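Local coordinates for putative cytosine/guanine deaminase (Unidentified, PDB 2PAJ), which catalyses the zinc-dependent hydrolytic deamination of 2-amino-4-hydroxypteridines such as isoxanthopterin to 2,4-dihydroxypteridines, releasing ammonium, at residues Ala132-His137 against Leu160-Val165; Leu13-Ala18 against Gly36-Ile41; Tyr141-Pro146 against Arg186-Asp191; Ala415-Asp420 against Gly439-Met444; Ser266-Cys271 against Ala291-Leu296. All coordinates share one frame; numbering follows the deposited sequence.

Contact 1 (Ala132-His137 against Leu160-Val165); sequences ATVADH and LGLRFV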
# COMPACT_ATOMS: atom_id res chain seq x y z
N ALA A 132 -5.81 3.49 -4.18
CA ALA A 132 -7.08 3.40 -3.46
C ALA A 132 -7.02 2.48 -2.22
O ALA A 132 -7.83 2.60 -1.30
CB ALA A 132 -8.17 2.93 -4.41
N THR A 133 -6.05 1.57 -2.22
CA THR A 133 -5.85 0.63 -1.12
C THR A 133 -4.46 0.89 -0.54
O THR A 133 -3.45 0.69 -1.20
CB THR A 133 -5.90 -0.83 -1.58
OG1 THR A 133 -7.01 -1.02 -2.47
CG2 THR A 133 -6.08 -1.74 -0.39
N VAL A 134 -4.43 1.34 0.71
CA VAL A 134 -3.18 1.63 1.38
C VAL A 134 -2.97 0.68 2.55
O VAL A 134 -3.91 0.31 3.24
CB VAL A 134 -3.17 3.07 1.91
CG1 VAL A 134 -1.79 3.43 2.42
CG2 VAL A 134 -3.63 4.04 0.83
N ALA A 135 -1.73 0.27 2.76
CA ALA A 135 -1.38 -0.62 3.85
C ALA A 135 -0.28 0.09 4.62
O ALA A 135 0.76 0.43 4.05
CB ALA A 135 -0.89 -1.96 3.32
N ASP A 136 -0.51 0.36 5.90
CA ASP A 136 0.50 1.01 6.71
C ASP A 136 1.07 0.08 7.77
O ASP A 136 0.32 -0.60 8.47
CB ASP A 136 -0.07 2.27 7.38
CG ASP A 136 0.96 2.97 8.26
OD1 ASP A 136 2.03 3.35 7.74
OD2 ASP A 136 0.70 3.12 9.47
N HIS A 137 2.40 0.04 7.84
CA HIS A 137 3.11 -0.78 8.81
C HIS A 137 3.31 0.16 9.99
O HIS A 137 4.39 0.73 10.17
CB HIS A 137 4.46 -1.26 8.26
CG HIS A 137 5.12 -2.31 9.09
ND1 HIS A 137 6.37 -2.81 8.80
CD2 HIS A 137 4.70 -2.96 10.20
CE1 HIS A 137 6.69 -3.73 9.70
NE2 HIS A 137 5.70 -3.84 10.55
N LEU A 160 -11.27 9.84 3.64
CA LEU A 160 -10.85 9.96 2.26
C LEU A 160 -11.52 8.94 1.35
O LEU A 160 -11.41 9.04 0.13
CB LEU A 160 -9.33 9.82 2.17
CG LEU A 160 -8.54 10.89 2.92
CD1 LEU A 160 -7.05 10.59 2.82
CD2 LEU A 160 -8.83 12.25 2.34
N GLY A 161 -12.20 7.98 1.95
CA GLY A 161 -12.92 6.95 1.20
C GLY A 161 -12.06 5.81 0.70
O GLY A 161 -12.49 5.05 -0.17
N LEU A 162 -10.88 5.66 1.29
CA LEU A 162 -9.92 4.62 0.89
C LEU A 162 -10.01 3.33 1.70
O LEU A 162 -10.40 3.34 2.86
CB LEU A 162 -8.49 5.17 1.02
CG LEU A 162 -8.18 6.61 0.63
CD1 LEU A 162 -6.74 6.92 0.96
CD2 LEU A 162 -8.46 6.82 -0.85
N ARG A 163 -9.63 2.22 1.08
CA ARG A 163 -9.61 0.94 1.79
C ARG A 163 -8.32 1.01 2.57
O ARG A 163 -7.29 1.39 2.02
CB ARG A 163 -9.49 -0.24 0.84
CG ARG A 163 -10.58 -0.42 -0.20
CD ARG A 163 -10.20 -1.62 -1.06
NE ARG A 163 -11.12 -1.82 -2.16
CZ ARG A 163 -12.34 -2.30 -2.02
NH1 ARG A 163 -12.77 -2.63 -0.81
NH2 ARG A 163 -13.14 -2.43 -3.07
N PHE A 164 -8.35 0.62 3.84
CA PHE A 164 -7.16 0.65 4.66
C PHE A 164 -6.81 -0.71 5.23
O PHE A 164 -7.68 -1.48 5.61
CB PHE A 164 -7.33 1.65 5.80
CG PHE A 164 -6.07 1.92 6.56
CD1 PHE A 164 -5.00 2.57 5.95
CD2 PHE A 164 -5.95 1.51 7.89
CE1 PHE A 164 -3.81 2.80 6.64
CE2 PHE A 164 -4.77 1.74 8.60
CZ PHE A 164 -3.69 2.39 7.98
N VAL A 165 -5.52 -1.01 5.26
CA VAL A 165 -5.04 -2.28 5.79
C VAL A 165 -4.06 -1.97 6.91
O VAL A 165 -2.96 -1.46 6.67
CB VAL A 165 -4.32 -3.11 4.70
CG1 VAL A 165 -3.77 -4.39 5.28
CG2 VAL A 165 -5.27 -3.42 3.57
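Ala132-Asp136 and Arg163-Val165 run side by side as parallel strands, with Thr133 opposite Arg163, Val134 opposite Phe164 and Ala135 opposite Val165, and their axes are 20° apart. Four backbone bonds join them: Arg163 N to Ala132 O, Val134 N to Arg163 O, Val165 N to Val134 O (2.9 Å) and Asp136 N to Val165 O. Side chains alternate between two faces. On one, small Ala135 lets the branched Val165 come close, CB to CB at 3.9 Å, while Thr133 OG1 lies 3.5 Å from Arg163 CD, at the edge of the guanidinium. The charged end of Arg163 goes on to Asp413 and Ala211 O. On the other face, Phe164 CG is anti to the backbone N (chi1 -170°); farther out the ring brings CZ to 3.7 Å from Asp136 CB, obliquely. Leu162, just before the strand, meets Val134 CG2 with its CD1 at 4.2 Å, a buried apolar contact. Asp136 OD1 accepts from Leu79 N. This is a beta-alpha-beta unit of the TIM-barrel family: helix 149-159 connects the strands and packs on Phe164 through Leu153 and Ala157, helix 112-127 meets Val134 through Leu126, and strand 67-73 flanks Ala132 and Thr133.

Contact 2 (Leu13-Ala18 against Gly36-Ile41); sequences LIRNAA and GPDIRI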
# COMPACT_ATOMS: atom_id res chain seq x y z
N LEU A 13 -21.21 5.38 -15.93
CA LEU A 13 -20.60 4.94 -17.17
C LEU A 13 -19.40 5.79 -17.54
O LEU A 13 -19.53 6.98 -17.81
CB LEU A 13 -21.62 4.96 -18.30
CG LEU A 13 -21.26 4.28 -19.63
CD1 LEU A 13 -21.30 2.78 -19.46
CD2 LEU A 13 -22.24 4.71 -20.71
N ILE A 14 -18.23 5.18 -17.51
CA ILE A 14 -17.00 5.85 -17.90
C ILE A 14 -16.96 5.56 -19.39
O ILE A 14 -16.96 4.40 -19.81
CB ILE A 14 -15.79 5.22 -17.18
CG1 ILE A 14 -15.99 5.31 -15.66
CG2 ILE A 14 -14.51 5.92 -17.58
CD1 ILE A 14 -14.91 4.61 -14.86
N ARG A 15 -16.96 6.61 -20.20
CA ARG A 15 -16.98 6.42 -21.64
C ARG A 15 -15.78 6.91 -22.42
O ARG A 15 -15.10 7.87 -22.03
CB ARG A 15 -18.21 7.09 -22.27
CG ARG A 15 -19.48 7.06 -21.46
CD ARG A 15 -20.57 7.78 -22.25
NE ARG A 15 -20.84 7.11 -23.52
CZ ARG A 15 -21.47 7.66 -24.55
NH1 ARG A 15 -21.91 8.92 -24.48
NH2 ARG A 15 -21.68 6.96 -25.66
N ASN A 16 -15.55 6.23 -23.54
CA ASN A 16 -14.52 6.58 -24.50
C ASN A 16 -13.09 6.67 -23.99
O ASN A 16 -12.41 7.67 -24.23
CB ASN A 16 -14.94 7.89 -25.16
CG ASN A 16 -14.23 8.13 -26.46
OD1 ASN A 16 -14.20 7.26 -27.32
ND2 ASN A 16 -13.68 9.32 -26.62
N ALA A 17 -12.62 5.63 -23.32
CA ALA A 17 -11.26 5.63 -22.79
C ALA A 17 -10.25 5.38 -23.92
O ALA A 17 -10.51 4.58 -24.83
CB ALA A 17 -11.12 4.57 -21.72
N ALA A 18 -9.10 6.05 -23.85
CA ALA A 18 -8.07 5.89 -24.86
C ALA A 18 -7.35 4.56 -24.67
O ALA A 18 -6.82 4.00 -25.62
CB ALA A 18 -7.08 7.05 -24.76
N GLY A 36 -10.99 -2.14 -25.29
CA GLY A 36 -12.44 -2.04 -25.12
C GLY A 36 -12.58 -0.57 -24.83
O GLY A 36 -11.55 0.05 -24.55
N PRO A 37 -13.77 0.05 -24.91
CA PRO A 37 -13.72 1.49 -24.61
C PRO A 37 -14.45 2.04 -23.38
O PRO A 37 -13.94 2.95 -22.73
CB PRO A 37 -14.23 2.12 -25.90
CG PRO A 37 -15.33 1.19 -26.26
CD PRO A 37 -14.81 -0.22 -25.91
N ASP A 38 -15.65 1.53 -23.07
CA ASP A 38 -16.39 2.06 -21.92
C ASP A 38 -16.42 1.08 -20.75
O ASP A 38 -16.07 -0.09 -20.90
CB ASP A 38 -17.84 2.41 -22.29
CG ASP A 38 -17.94 3.18 -23.59
OD1 ASP A 38 -18.40 2.58 -24.59
OD2 ASP A 38 -17.57 4.38 -23.62
N ILE A 39 -16.85 1.58 -19.59
CA ILE A 39 -16.97 0.77 -18.38
C ILE A 39 -18.17 1.18 -17.54
O ILE A 39 -18.31 2.34 -17.15
CB ILE A 39 -15.72 0.89 -17.50
CG1 ILE A 39 -14.47 0.48 -18.30
CG2 ILE A 39 -15.87 0.00 -16.27
CD1 ILE A 39 -13.18 0.66 -17.55
N ARG A 40 -19.04 0.20 -17.26
CA ARG A 40 -20.23 0.45 -16.44
C ARG A 40 -20.02 -0.03 -15.01
O ARG A 40 -19.51 -1.12 -14.77
CB ARG A 40 -21.45 -0.25 -17.05
CG ARG A 40 -22.70 -0.16 -16.19
CD ARG A 40 -24.00 -0.45 -16.95
NE ARG A 40 -24.55 0.76 -17.56
CZ ARG A 40 -24.35 1.10 -18.83
NH1 ARG A 40 -23.63 0.31 -19.62
NH2 ARG A 40 -24.88 2.22 -19.32
N ILE A 41 -20.41 0.80 -14.05
CA ILE A 41 -20.27 0.46 -12.65
C ILE A 41 -21.63 0.52 -11.96
O ILE A 41 -22.35 1.53 -12.07
CB ILE A 41 -19.33 1.46 -11.93
CG1 ILE A 41 -17.92 1.38 -12.52
CG2 ILE A 41 -19.32 1.19 -10.42
CD1 ILE A 41 -16.99 2.49 -12.04
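Leu13 lays a methyl group over the guanidinium of Arg40: CD1 stands 3.2 Å above one face, offset toward the rim, and is 3.5 Å from CZ. With Leu13 CG anti to the backbone N (chi1 -169°), that carbon itself lies 4.2 Å from Arg40 NH2. The Arg40 chain bends at chi3. A methyl suits the flat face because the N-H bonds lie in the plane; NE pairs with Glu58 and NH2 bonds Ala53 O. On the other side of the sheet Ile14 puts CB 4.3 Å from Ile39 CB, and its CD1 reaches diagonally to Ile41 CD1 at 4.1 Å. Beta-branched residues favour the extended backbone here, and Ile68 of strand 67-73 packs against both Ile14 and Ile39. The backbones form an antiparallel pair. Ile14 and Ile39 are the hydrogen-bonded pair, N to O in both directions, while Leu13 and Arg40 form the neighbouring non-hydrogen-bonded pair. These strands are central in a four-stranded mixed sheet, part of the small beta structure that accompanies the barrel in amidohydrolases. Beyond the Ile14-Ile39 pair, Asp38 OD1 accepts from Leu52 N, whereas the bond from Asn16 N to OD2 is doubtful, because OD2 is too close to a neighbour in the model. More securely, Ala17 N donates to Pro37 O (3.0 Å).

Contact 3 (Tyr141-Pro146 against Arg186-Asp191); sequences YYPGMP and RPETLD
Glu188 packs its side chain against Tyr141-Pro143, with CG 4.2 Å from Tyr142 CA and 4.0 Å from Pro143 CD. The chain continues extended beyond CG (chi2 179°), and this carries CD toward Tyr141, where OE1 is 3.7 Å from the tyrosine CB. CG thus packs on Tyr142 and Pro143, the carboxylate lies beside Tyr141 CB, and OE1 also forms a salt bridge with Arg168 NH1. A glutamate suits the place because it is long enough to provide both an apolar stem and a charged end. Pro143 approaches from the opposite segment with its ring: Pro143 CD lies 3.5 Å from both Arg186 O and Pro187 O, and its CG is close to the second of these oxygens as well. Being a proline, it has no backbone N-H to offer them, and no hydrogen bond joins the two segments at all. Of the Tyr142 side chain, CB comes near, 3.8 Å from Arg186 O. The Tyr142 ring has Met145 CB over its centre, 3.6 Å above the plane; a type II beta turn from Tyr142 to Met145, closed by Met145 N to Tyr142 O, brings these residues together. Pro143 suits its second position, where the ring fixes phi, and Gly144 takes the positive phi needed at the third. Tyr141 also makes a cation-pi contact with Arg168 and hydrogen-bonds Ser150 through OH. The contact joins two loops at the surface, one between strand 131-136 and helix 149-159, the other leading into helix 190-203, which Thr189 precedes as N-cap.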
# COMPACT_ATOMS: atom_id res chain seq x y z
N TYR A 141 3.41 2.39 19.11
CA TYR A 141 2.63 1.78 20.17
C TYR A 141 3.59 1.69 21.35
O TYR A 141 4.79 1.47 21.17
CB TYR A 141 2.19 0.37 19.78
CG TYR A 141 1.22 0.33 18.61
CD1 TYR A 141 -0.08 0.84 18.74
CD2 TYR A 141 1.60 -0.22 17.38
CE1 TYR A 141 -0.96 0.81 17.69
CE2 TYR A 141 0.71 -0.26 16.31
CZ TYR A 141 -0.56 0.26 16.47
OH TYR A 141 -1.43 0.28 15.42
N TYR A 142 3.07 1.87 22.56
CA TYR A 142 3.89 1.80 23.77
C TYR A 142 2.97 1.87 24.97
O TYR A 142 1.92 2.50 24.92
CB TYR A 142 4.89 2.96 23.81
CG TYR A 142 4.25 4.33 23.76
CD1 TYR A 142 3.93 5.01 24.93
CD2 TYR A 142 4.02 4.97 22.53
CE1 TYR A 142 3.41 6.30 24.90
CE2 TYR A 142 3.50 6.25 22.48
CZ TYR A 142 3.20 6.92 23.67
OH TYR A 142 2.73 8.21 23.63
N PRO A 143 3.35 1.20 26.07
CA PRO A 143 2.54 1.20 27.28
C PRO A 143 2.05 2.59 27.68
O PRO A 143 2.83 3.53 27.79
CB PRO A 143 3.47 0.59 28.31
CG PRO A 143 4.25 -0.39 27.49
CD PRO A 143 4.59 0.41 26.26
N GLY A 144 0.74 2.72 27.87
CA GLY A 144 0.18 3.99 28.29
C GLY A 144 0.01 5.07 27.24
O GLY A 144 -0.26 6.22 27.58
N MET A 145 0.18 4.73 25.96
CA MET A 145 0.01 5.71 24.90
C MET A 145 -1.34 6.41 25.11
O MET A 145 -2.38 5.75 25.24
CB MET A 145 0.07 5.02 23.54
CG MET A 145 -0.14 5.95 22.34
SD MET A 145 0.33 5.14 20.78
CE MET A 145 -0.55 3.60 20.90
N PRO A 146 -1.34 7.75 25.16
CA PRO A 146 -2.54 8.57 25.36
C PRO A 146 -3.51 8.62 24.19
O PRO A 146 -4.64 9.08 24.34
CB PRO A 146 -1.96 9.95 25.66
CG PRO A 146 -0.76 9.98 24.82
CD PRO A 146 -0.14 8.61 25.06
N ARG A 186 9.45 2.39 24.65
CA ARG A 186 9.49 1.15 25.43
C ARG A 186 8.64 0.05 24.82
O ARG A 186 7.50 0.29 24.41
CB ARG A 186 9.02 1.38 26.86
CG ARG A 186 10.14 1.61 27.85
CD ARG A 186 9.57 2.06 29.17
NE ARG A 186 10.51 2.92 29.89
CZ ARG A 186 10.13 3.80 30.81
NH1 ARG A 186 8.84 3.92 31.11
NH2 ARG A 186 11.04 4.55 31.42
N PRO A 187 9.18 -1.17 24.77
CA PRO A 187 8.42 -2.28 24.20
C PRO A 187 7.13 -2.61 24.95
O PRO A 187 6.90 -2.16 26.06
CB PRO A 187 9.43 -3.43 24.20
CG PRO A 187 10.36 -3.09 25.32
CD PRO A 187 10.52 -1.60 25.21
N GLU A 188 6.28 -3.38 24.30
CA GLU A 188 5.03 -3.80 24.90
C GLU A 188 5.22 -5.25 25.30
O GLU A 188 5.93 -6.00 24.63
CB GLU A 188 3.89 -3.72 23.90
CG GLU A 188 3.42 -2.34 23.56
CD GLU A 188 2.30 -2.41 22.54
OE1 GLU A 188 2.55 -2.93 21.43
OE2 GLU A 188 1.18 -1.95 22.85
N THR A 189 4.59 -5.66 26.38
CA THR A 189 4.71 -7.04 26.79
C THR A 189 3.95 -7.87 25.76
O THR A 189 2.96 -7.41 25.20
CB THR A 189 4.12 -7.24 28.19
OG1 THR A 189 3.74 -8.61 28.36
CG2 THR A 189 2.90 -6.34 28.39
N LEU A 190 4.43 -9.08 25.49
CA LEU A 190 3.81 -9.98 24.51
C LEU A 190 2.27 -10.07 24.59
O LEU A 190 1.59 -9.96 23.57
CB LEU A 190 4.44 -11.37 24.66
CG LEU A 190 4.16 -12.52 23.69
CD1 LEU A 190 2.77 -13.06 23.89
CD2 LEU A 190 4.37 -12.06 22.26
N ASP A 191 1.73 -10.24 25.79
CA ASP A 191 0.28 -10.36 25.99
C ASP A 191 -0.45 -9.06 25.70
O ASP A 191 -1.59 -9.07 25.25
CB ASP A 191 -0.00 -10.80 27.42
CG ASP A 191 1.00 -11.83 27.91
OD1 ASP A 191 0.74 -13.05 27.78
OD2 ASP A 191 2.08 -11.40 28.40

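Contact 4 (Ala415-Asp420 against Gly439-Met444); sequences AVYRLD and GRPSVM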
# COMPACT_ATOMS: atom_id res chain seq x y z
N ALA A 415 -8.71 4.12 -11.63
CA ALA A 415 -8.03 5.39 -11.79
C ALA A 415 -8.14 5.81 -13.26
O ALA A 415 -7.82 5.05 -14.17
CB ALA A 415 -6.59 5.27 -11.38
N VAL A 416 -8.61 7.03 -13.48
CA VAL A 416 -8.74 7.57 -14.82
C VAL A 416 -7.81 8.76 -14.88
O VAL A 416 -8.05 9.78 -14.23
CB VAL A 416 -10.18 8.02 -15.08
CG1 VAL A 416 -10.31 8.66 -16.46
CG2 VAL A 416 -11.10 6.83 -14.95
N TYR A 417 -6.73 8.63 -15.65
CA TYR A 417 -5.74 9.70 -15.77
C TYR A 417 -5.84 10.57 -17.03
O TYR A 417 -6.03 10.06 -18.14
CB TYR A 417 -4.32 9.12 -15.73
CG TYR A 417 -4.01 8.24 -14.54
CD1 TYR A 417 -3.96 6.85 -14.68
CD2 TYR A 417 -3.73 8.79 -13.29
CE1 TYR A 417 -3.63 6.03 -13.60
CE2 TYR A 417 -3.39 7.98 -12.21
CZ TYR A 417 -3.35 6.60 -12.37
OH TYR A 417 -3.02 5.79 -11.31
N ARG A 418 -5.73 11.88 -16.84
CA ARG A 418 -5.75 12.80 -17.97
C ARG A 418 -4.29 13.17 -18.22
O ARG A 418 -3.61 13.66 -17.31
CB ARG A 418 -6.59 14.04 -17.65
CG ARG A 418 -6.67 15.04 -18.80
CD ARG A 418 -7.92 15.88 -18.70
NE ARG A 418 -9.12 15.16 -19.11
CZ ARG A 418 -10.33 15.41 -18.63
NH1 ARG A 418 -10.49 16.36 -17.71
NH2 ARG A 418 -11.38 14.73 -19.06
N LEU A 419 -3.79 12.91 -19.43
CA LEU A 419 -2.40 13.21 -19.77
C LEU A 419 -2.31 14.58 -20.41
O LEU A 419 -1.80 14.71 -21.52
CB LEU A 419 -1.86 12.16 -20.73
CG LEU A 419 -2.07 10.69 -20.38
CD1 LEU A 419 -1.51 9.83 -21.48
CD2 LEU A 419 -1.40 10.35 -19.05
N ASP A 420 -2.78 15.59 -19.71
CA ASP A 420 -2.78 16.96 -20.21
C ASP A 420 -1.46 17.71 -19.99
O ASP A 420 -1.34 18.89 -20.35
CB ASP A 420 -3.94 17.70 -19.55
CG ASP A 420 -3.92 17.56 -18.05
OD1 ASP A 420 -3.05 18.17 -17.39
OD2 ASP A 420 -4.77 16.82 -17.52
N GLY A 439 6.95 12.41 -13.37
CA GLY A 439 5.98 13.42 -12.96
C GLY A 439 4.82 12.85 -12.16
O GLY A 439 5.01 12.12 -11.19
N ARG A 440 3.61 13.19 -12.57
CA ARG A 440 2.42 12.71 -11.89
C ARG A 440 1.21 13.03 -12.75
O ARG A 440 0.84 14.19 -12.89
CB ARG A 440 2.27 13.40 -10.53
CG ARG A 440 0.95 13.06 -9.83
CD ARG A 440 0.64 13.95 -8.63
NE ARG A 440 -0.79 13.91 -8.41
CZ ARG A 440 -1.64 14.87 -8.77
NH1 ARG A 440 -1.18 15.97 -9.35
NH2 ARG A 440 -2.94 14.70 -8.61
N PRO A 441 0.57 12.00 -13.34
CA PRO A 441 -0.60 12.30 -14.16
C PRO A 441 -1.74 12.91 -13.37
O PRO A 441 -1.82 12.79 -12.15
CB PRO A 441 -0.94 10.95 -14.78
CG PRO A 441 -0.46 9.98 -13.78
CD PRO A 441 0.85 10.56 -13.32
N SER A 442 -2.62 13.59 -14.10
CA SER A 442 -3.77 14.26 -13.53
C SER A 442 -4.90 13.26 -13.31
O SER A 442 -5.40 12.66 -14.27
CB SER A 442 -4.19 15.38 -14.49
OG SER A 442 -5.35 16.07 -14.06
N VAL A 443 -5.31 13.05 -12.06
CA VAL A 443 -6.41 12.13 -11.76
C VAL A 443 -7.75 12.83 -11.95
O VAL A 443 -8.26 13.51 -11.06
CB VAL A 443 -6.34 11.56 -10.31
CG1 VAL A 443 -5.37 10.40 -10.25
CG2 VAL A 443 -5.92 12.64 -9.36
N MET A 444 -8.32 12.67 -13.14
CA MET A 444 -9.60 13.29 -13.42
C MET A 444 -10.61 12.49 -12.63
O MET A 444 -11.65 12.99 -12.23
CB MET A 444 -9.90 13.25 -14.94
CG MET A 444 -10.52 11.96 -15.46
SD MET A 444 -12.33 12.03 -15.56
CE MET A 444 -12.56 11.78 -17.34
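Met444 crosses Val416 and Arg418 obliquely where two antiparallel strands, 414-418 and 442-448, meet in the beta structure beside the TIM barrel. Its CB lies 4.2 Å above the plane of the Arg418 guanidinium, offset toward the rim. CG sits between the backbone N and the carbonyl carbon (chi1 83°), which brings it to 3.5 Å from Val416 CG1. SD passes the same methyl at 4.0 Å, and the chain, bent at chi2 and chi3, ends with CE 3.6 Å from Arg418 NH2. An unbranched, flexible methionine can follow such a path across a valine and an arginine. Tyr417 meets the opposite strand on the other face: Pro441 CG lies 3.5 Å from its CD2, and Val443 CG1 3.7 Å from its CE2, both approaching obliquely. Tyr69 of strand 67-73 meets the Tyr417 ring edge-to-face. Ser442, small enough to sit among Arg418 and Asp420, turns OG to Asp457. The chain turns a corner at Met444. Met444 N to Val416 O and Ser442 N to Arg418 O are both weak bonds. The firm one is Arg418 N to Ser442 O, 2.7 Å long, nearly straight at 173° and lying in the carbonyl plane.

Contact 5 (Ser266-Cys271 against Ala291-Leu296); sequences SPVAFC and ADEIAL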
# COMPACT_ATOMS: atom_id res chain seq x y z
N SER A 266 20.13 -19.55 7.72
CA SER A 266 19.52 -18.52 6.86
C SER A 266 18.30 -17.81 7.44
O SER A 266 17.50 -18.40 8.16
CB SER A 266 19.14 -19.13 5.51
OG SER A 266 18.15 -18.35 4.87
N PRO A 267 18.14 -16.52 7.12
CA PRO A 267 17.00 -15.75 7.63
C PRO A 267 15.63 -16.32 7.22
O PRO A 267 14.76 -16.54 8.06
CB PRO A 267 17.24 -14.36 7.04
CG PRO A 267 18.74 -14.28 7.00
CD PRO A 267 19.12 -15.64 6.47
N VAL A 268 15.46 -16.56 5.93
CA VAL A 268 14.23 -17.12 5.41
C VAL A 268 14.00 -18.52 6.00
O VAL A 268 12.91 -18.83 6.46
CB VAL A 268 14.29 -17.18 3.86
CG1 VAL A 268 13.04 -17.83 3.30
CG2 VAL A 268 14.44 -15.78 3.31
N ALA A 269 15.04 -19.34 5.99
CA ALA A 269 14.98 -20.69 6.52
C ALA A 269 14.59 -20.69 8.01
O ALA A 269 13.90 -21.58 8.50
CB ALA A 269 16.32 -21.40 6.31
N PHE A 270 15.05 -19.67 8.73
CA PHE A 270 14.75 -19.51 10.15
C PHE A 270 13.26 -19.19 10.28
O PHE A 270 12.54 -19.78 11.07
CB PHE A 270 15.59 -18.37 10.73
CG PHE A 270 15.50 -18.26 12.22
CD1 PHE A 270 16.21 -19.14 13.03
CD2 PHE A 270 14.71 -17.28 12.81
CE1 PHE A 270 16.12 -19.05 14.42
CE2 PHE A 270 14.62 -17.18 14.20
CZ PHE A 270 15.32 -18.07 15.01
N CYS A 271 12.80 -18.23 9.48
CA CYS A 271 11.39 -17.85 9.49
C CYS A 271 10.52 -19.06 9.23
O CYS A 271 9.47 -19.22 9.86
CB CYS A 271 11.12 -16.80 8.41
SG CYS A 271 11.68 -15.16 8.86
N ALA A 291 19.65 -18.22 -3.44
CA ALA A 291 18.88 -18.89 -4.48
C ALA A 291 17.94 -19.87 -3.76
O ALA A 291 16.79 -20.05 -4.14
CB ALA A 291 19.80 -19.64 -5.43
N ASP A 292 18.47 -20.48 -2.70
CA ASP A 292 17.72 -21.44 -1.89
C ASP A 292 16.62 -20.71 -1.14
O ASP A 292 15.53 -21.25 -0.91
CB ASP A 292 18.66 -22.10 -0.87
CG ASP A 292 19.90 -22.69 -1.52
OD1 ASP A 292 19.76 -23.62 -2.35
OD2 ASP A 292 21.01 -22.21 -1.20
N GLU A 293 16.91 -19.47 -0.76
CA GLU A 293 15.95 -18.65 -0.06
C GLU A 293 14.81 -18.25 -0.98
O GLU A 293 13.67 -18.10 -0.54
CB GLU A 293 16.62 -17.40 0.51
CG GLU A 293 17.48 -17.67 1.73
CD GLU A 293 18.09 -16.39 2.31
OE1 GLU A 293 19.08 -15.90 1.73
OE2 GLU A 293 17.58 -15.89 3.33
N ILE A 294 15.11 -18.09 -2.26
CA ILE A 294 14.10 -17.71 -3.23
C ILE A 294 13.16 -18.87 -3.49
O ILE A 294 11.95 -18.69 -3.62
CB ILE A 294 14.74 -17.25 -4.56
CG1 ILE A 294 15.51 -15.95 -4.32
CG2 ILE A 294 13.68 -17.01 -5.62
CD1 ILE A 294 16.31 -15.50 -5.50
N ALA A 295 13.73 -20.07 -3.54
CA ALA A 295 12.95 -21.28 -3.77
C ALA A 295 11.95 -21.50 -2.64
O ALA A 295 10.79 -21.87 -2.88
CB ALA A 295 13.89 -22.48 -3.88
N LEU A 296 12.40 -21.27 -1.41
CA LEU A 296 11.55 -21.43 -0.24
C LEU A 296 10.41 -20.42 -0.27
O LEU A 296 9.31 -20.71 0.18
CB LEU A 296 12.36 -21.24 1.03
CG LEU A 296 12.48 -22.42 1.99
CD1 LEU A 296 13.10 -21.93 3.28
CD2 LEU A 296 11.12 -23.03 2.26
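Glu293 brings its carboxylate to the start of the neighbouring helix: OE2 is 3.0 Å from Ser266 OG, a weak hydrogen bond from the hydroxyl, and 3.4 Å from Val268 N, a weak though straight one (166°). The glutamate has CG anti to the carbonyl carbon (chi1 -75°) and is extended beyond CG, so that the stem crosses Val268 while the acid reaches the first turn. Leu296, one turn further along, continues the contact with an apolar branch. Its CD1 lies 3.9 Å from Ala269 CA and 4.1 Å from Val268 CG1. A branched valine and a small alanine suit a helix face that must take both a carboxylate stem and a leucine. Beyond this shell, Asp290 N holds the other oxygen, OE1, and so helps to fix the carboxylate. Ser266 OG, besides donating to Glu293, accepts weakly from Ala269 N. Pro267 follows the serine at the first helical position, where the lack of an N-H costs nothing. A negative carboxylate next to the N-terminus of helix 267-273 should be favoured by the helix dipole. The two helices, 34° apart, follow barrel strands 244-248 and 281-284, an arrangement characteristic of the outer layer of a TIM barrel, with Ser266 as N-cap.

Overall arrangement
Contact 1 lies nearest the heart of the enzyme, its centre about 7 Å from that of the chain, and the Asp136 side chain is about 9 Å from the zinc, which His76, His78, His248, His285 and Asp336 bind. Contact 3 begins just beyond it, with centres about 24 Å apart: its first loop follows strand 131-136, and the Tyr141 side chain is about 14 Å from the zinc. Contact 5, with nearest atoms about 13 Å from contact 1, joins outer helices. Contacts 2 and 4 lie together on one side, centres about 16 Å apart, in the beta structure away from the zinc site. Contacts 2 and 3 lie on opposite sides of the chain's centre, their centres about 50 Å apart.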